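Local coordinates for protein guanine deaminase (Escherichia coli, PDB 6OHB) that catalyses the zinc-dependent hydrolytic deamination of guanine to xanthine and ammonia, a step in purine degradation, at residues Asp37-Ile42 / Val47-Glu52. Residues are numbered along the deposited sequence; the frame is centred on the assembly and turned at random.
Sequences DGLLLI and VEWFGE
Leu-41 O takes two amide hydrogens from the facing strand, Glu-48 N at 2.7 Å and Trp-49 N at 3.1 Å, both tilted from its carbonyl plane. Glu-48 and Trp-49 thus share one partner, a classic beta bulge in an antiparallel hairpin. Next to it Leu-41 N gives an almost straight bond to Trp-49 O (2.8 Å, 173° at the hydrogen), and Leu-39 and Gly-51 exchange two more.

On one face, Trp-49 has CG anti to its backbone N (chi1 -172°), which carries the indole along its own strand. Trp-49 CZ3 lies 4.1 Å from Leu-39 CD2, the side chains crossing at about a right angle, and the indole edge meets Glu-52 O in plane. At Gly-51 a beta carbon would run into Trp-49 CH2 and, at these backbone angles, the carbonyl oxygen of Phe-50. Leu-41 CD1 packs on Trp-49 CB. On the other face, Leu-40 CD1 reaches between the two methyls of Val-47, 3.8 Å from CG2. Leu-39 O approaches Phe-50 CD1 obliquely at 3.4 Å, while Leu-40 CB sits at that ring's edge. With an alanine here, Phe-15 and Phe-380 would probably lose their ring partner and a gap open beside Leu-40 CB. A water bridges Asp-37 N and Glu-52 OE1.

Strand 38-43 lies between 46-50 and 8-12 in a small mixed sheet away from the zinc; helix 53-56 touches the Leu-39 and Trp-49 face, strand 32-35 Phe-50.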
loop_
_atom_site.group_PDB
_atom_site.type_symbol
_atom_site.label_atom_id
_atom_site.label_comp_id
_atom_site.label_asym_id
_atom_site.label_seq_id
_atom_site.Cartn_x
_atom_site.Cartn_y
_atom_site.Cartn_z
ATOM N N ASP A 37 15.935 0.535 -27.128
ATOM C CA ASP A 37 16.709 1.699 -27.562
ATOM C C ASP A 37 15.855 2.453 -28.578
ATOM O O ASP A 37 15.985 2.275 -29.793
ATOM C CB ASP A 37 18.058 1.278 -28.137
ATOM C CG ASP A 37 18.977 2.462 -28.407
ATOM O OD1 ASP A 37 18.740 3.544 -27.836
ATOM O OD2 ASP A 37 19.933 2.306 -29.202
ATOM N N GLY A 38 14.967 3.298 -28.065
ATOM C CA GLY A 38 13.967 3.959 -28.874
ATOM C C GLY A 38 14.042 5.471 -28.923
ATOM O O GLY A 38 14.704 6.118 -28.099
ATOM N N LEU A 39 13.321 6.033 -29.891
ATOM C CA LEU A 39 13.291 7.457 -30.175
ATOM C C LEU A 39 11.850 7.896 -30.370
ATOM O O LEU A 39 11.091 7.256 -31.111
ATOM C CB LEU A 39 14.104 7.792 -31.426
ATOM C CG LEU A 39 13.876 9.197 -31.982
ATOM C CD1 LEU A 39 14.375 10.230 -30.984
ATOM C CD2 LEU A 39 14.563 9.360 -33.332
ATOM N N LEU A 40 11.496 8.994 -29.704
ATOM C CA LEU A 40 10.186 9.623 -29.778
ATOM C C LEU A 40 10.390 11.053 -30.250
ATOM O O LEU A 40 11.046 11.846 -29.567
ATOM C CB LEU A 40 9.487 9.600 -28.417
ATOM C CG LEU A 40 8.231 10.471 -28.317
ATOM C CD1 LEU A 40 7.106 9.875 -29.150
ATOM C CD2 LEU A 40 7.802 10.650 -26.865
ATOM N N LEU A 41 9.854 11.369 -31.423
ATOM C CA LEU A 41 9.900 12.706 -31.988
ATOM C C LEU A 41 8.530 13.351 -31.842
ATOM O O LEU A 41 7.515 12.757 -32.237
ATOM C CB LEU A 41 10.307 12.669 -33.462
ATOM C CG LEU A 41 11.767 12.329 -33.742
ATOM C CD1 LEU A 41 11.988 12.194 -35.238
ATOM C CD2 LEU A 41 12.677 13.392 -33.145
ATOM N N ILE A 42 8.532 14.581 -31.335
ATOM C CA ILE A 42 7.348 15.324 -30.934
ATOM C C ILE A 42 7.281 16.601 -31.754
ATOM O O ILE A 42 8.282 17.316 -31.882
ATOM C CB ILE A 42 7.398 15.667 -29.429
ATOM C CG1 ILE A 42 7.496 14.399 -28.587
ATOM C CG2 ILE A 42 6.218 16.539 -29.018
ATOM C CD1 ILE A 42 7.806 14.691 -27.132
ATOM N N VAL A 47 2.824 13.039 -31.150
ATOM C CA VAL A 47 3.826 12.092 -31.619
ATOM C C VAL A 47 4.026 12.272 -33.120
ATOM O O VAL A 47 3.151 11.929 -33.925
ATOM C CB VAL A 47 3.427 10.643 -31.284
ATOM C CG1 VAL A 47 4.410 9.660 -31.915
ATOM C CG2 VAL A 47 3.361 10.447 -29.768
ATOM N N GLU A 48 5.177 12.826 -33.502
ATOM C CA GLU A 48 5.528 12.913 -34.912
ATOM C C GLU A 48 6.075 11.591 -35.419
ATOM O O GLU A 48 5.740 11.158 -36.528
ATOM C CB GLU A 48 6.553 14.021 -35.143
ATOM C CG GLU A 48 6.794 14.321 -36.618
ATOM C CD GLU A 48 5.696 15.181 -37.210
ATOM O OE1 GLU A 48 4.902 15.751 -36.430
ATOM O OE2 GLU A 48 5.616 15.284 -38.452
ATOM N N TRP A 49 6.917 10.940 -34.623
ATOM C CA TRP A 49 7.510 9.683 -35.068
ATOM C C TRP A 49 7.915 8.884 -33.842
ATOM O O TRP A 49 8.387 9.452 -32.862
ATOM C CB TRP A 49 8.725 9.932 -35.980
ATOM C CG TRP A 49 9.292 8.700 -36.652
ATOM C CD1 TRP A 49 9.013 8.254 -37.917
ATOM C CD2 TRP A 49 10.249 7.776 -36.106
ATOM N NE1 TRP A 49 9.724 7.102 -38.183
ATOM C CE2 TRP A 49 10.489 6.789 -37.091
ATOM C CE3 TRP A 49 10.921 7.684 -34.885
ATOM C CZ2 TRP A 49 11.370 5.724 -36.885
ATOM C CZ3 TRP A 49 11.794 6.625 -34.683
ATOM C CH2 TRP A 49 12.007 5.659 -35.676
ATOM N N PHE A 50 7.729 7.574 -33.894
ATOM C CA PHE A 50 8.171 6.733 -32.796
ATOM C C PHE A 50 8.765 5.449 -33.344
ATOM O O PHE A 50 8.212 4.858 -34.276
ATOM C CB PHE A 50 7.019 6.409 -31.841
ATOM C CG PHE A 50 7.385 5.410 -30.793
ATOM C CD1 PHE A 50 8.317 5.726 -29.824
ATOM C CD2 PHE A 50 6.816 4.153 -30.785
ATOM C CE1 PHE A 50 8.667 4.810 -28.857
ATOM C CE2 PHE A 50 7.164 3.232 -29.820
ATOM C CZ PHE A 50 8.090 3.559 -28.855
ATOM N N GLY A 51 9.885 5.015 -32.773
ATOM C CA GLY A 51 10.412 3.718 -33.162
ATOM C C GLY A 51 11.825 3.498 -32.664
ATOM O O GLY A 51 12.244 4.081 -31.666
ATOM N N GLU A 52 12.535 2.615 -33.362
ATOM C CA GLU A 52 13.911 2.295 -32.999
ATOM C C GLU A 52 14.831 3.485 -33.250
ATOM O O GLU A 52 14.700 4.197 -34.253
ATOM C CB GLU A 52 14.407 1.082 -33.793
ATOM C CG GLU A 52 13.682 -0.218 -33.482
ATOM C CD GLU A 52 14.320 -0.983 -32.339
ATOM O OE1 GLU A 52 15.357 -0.518 -31.813
ATOM O OE2 GLU A 52 13.791 -2.056 -31.975
HETATM O O HOH W 1 15.907 -1.338 -29.026
#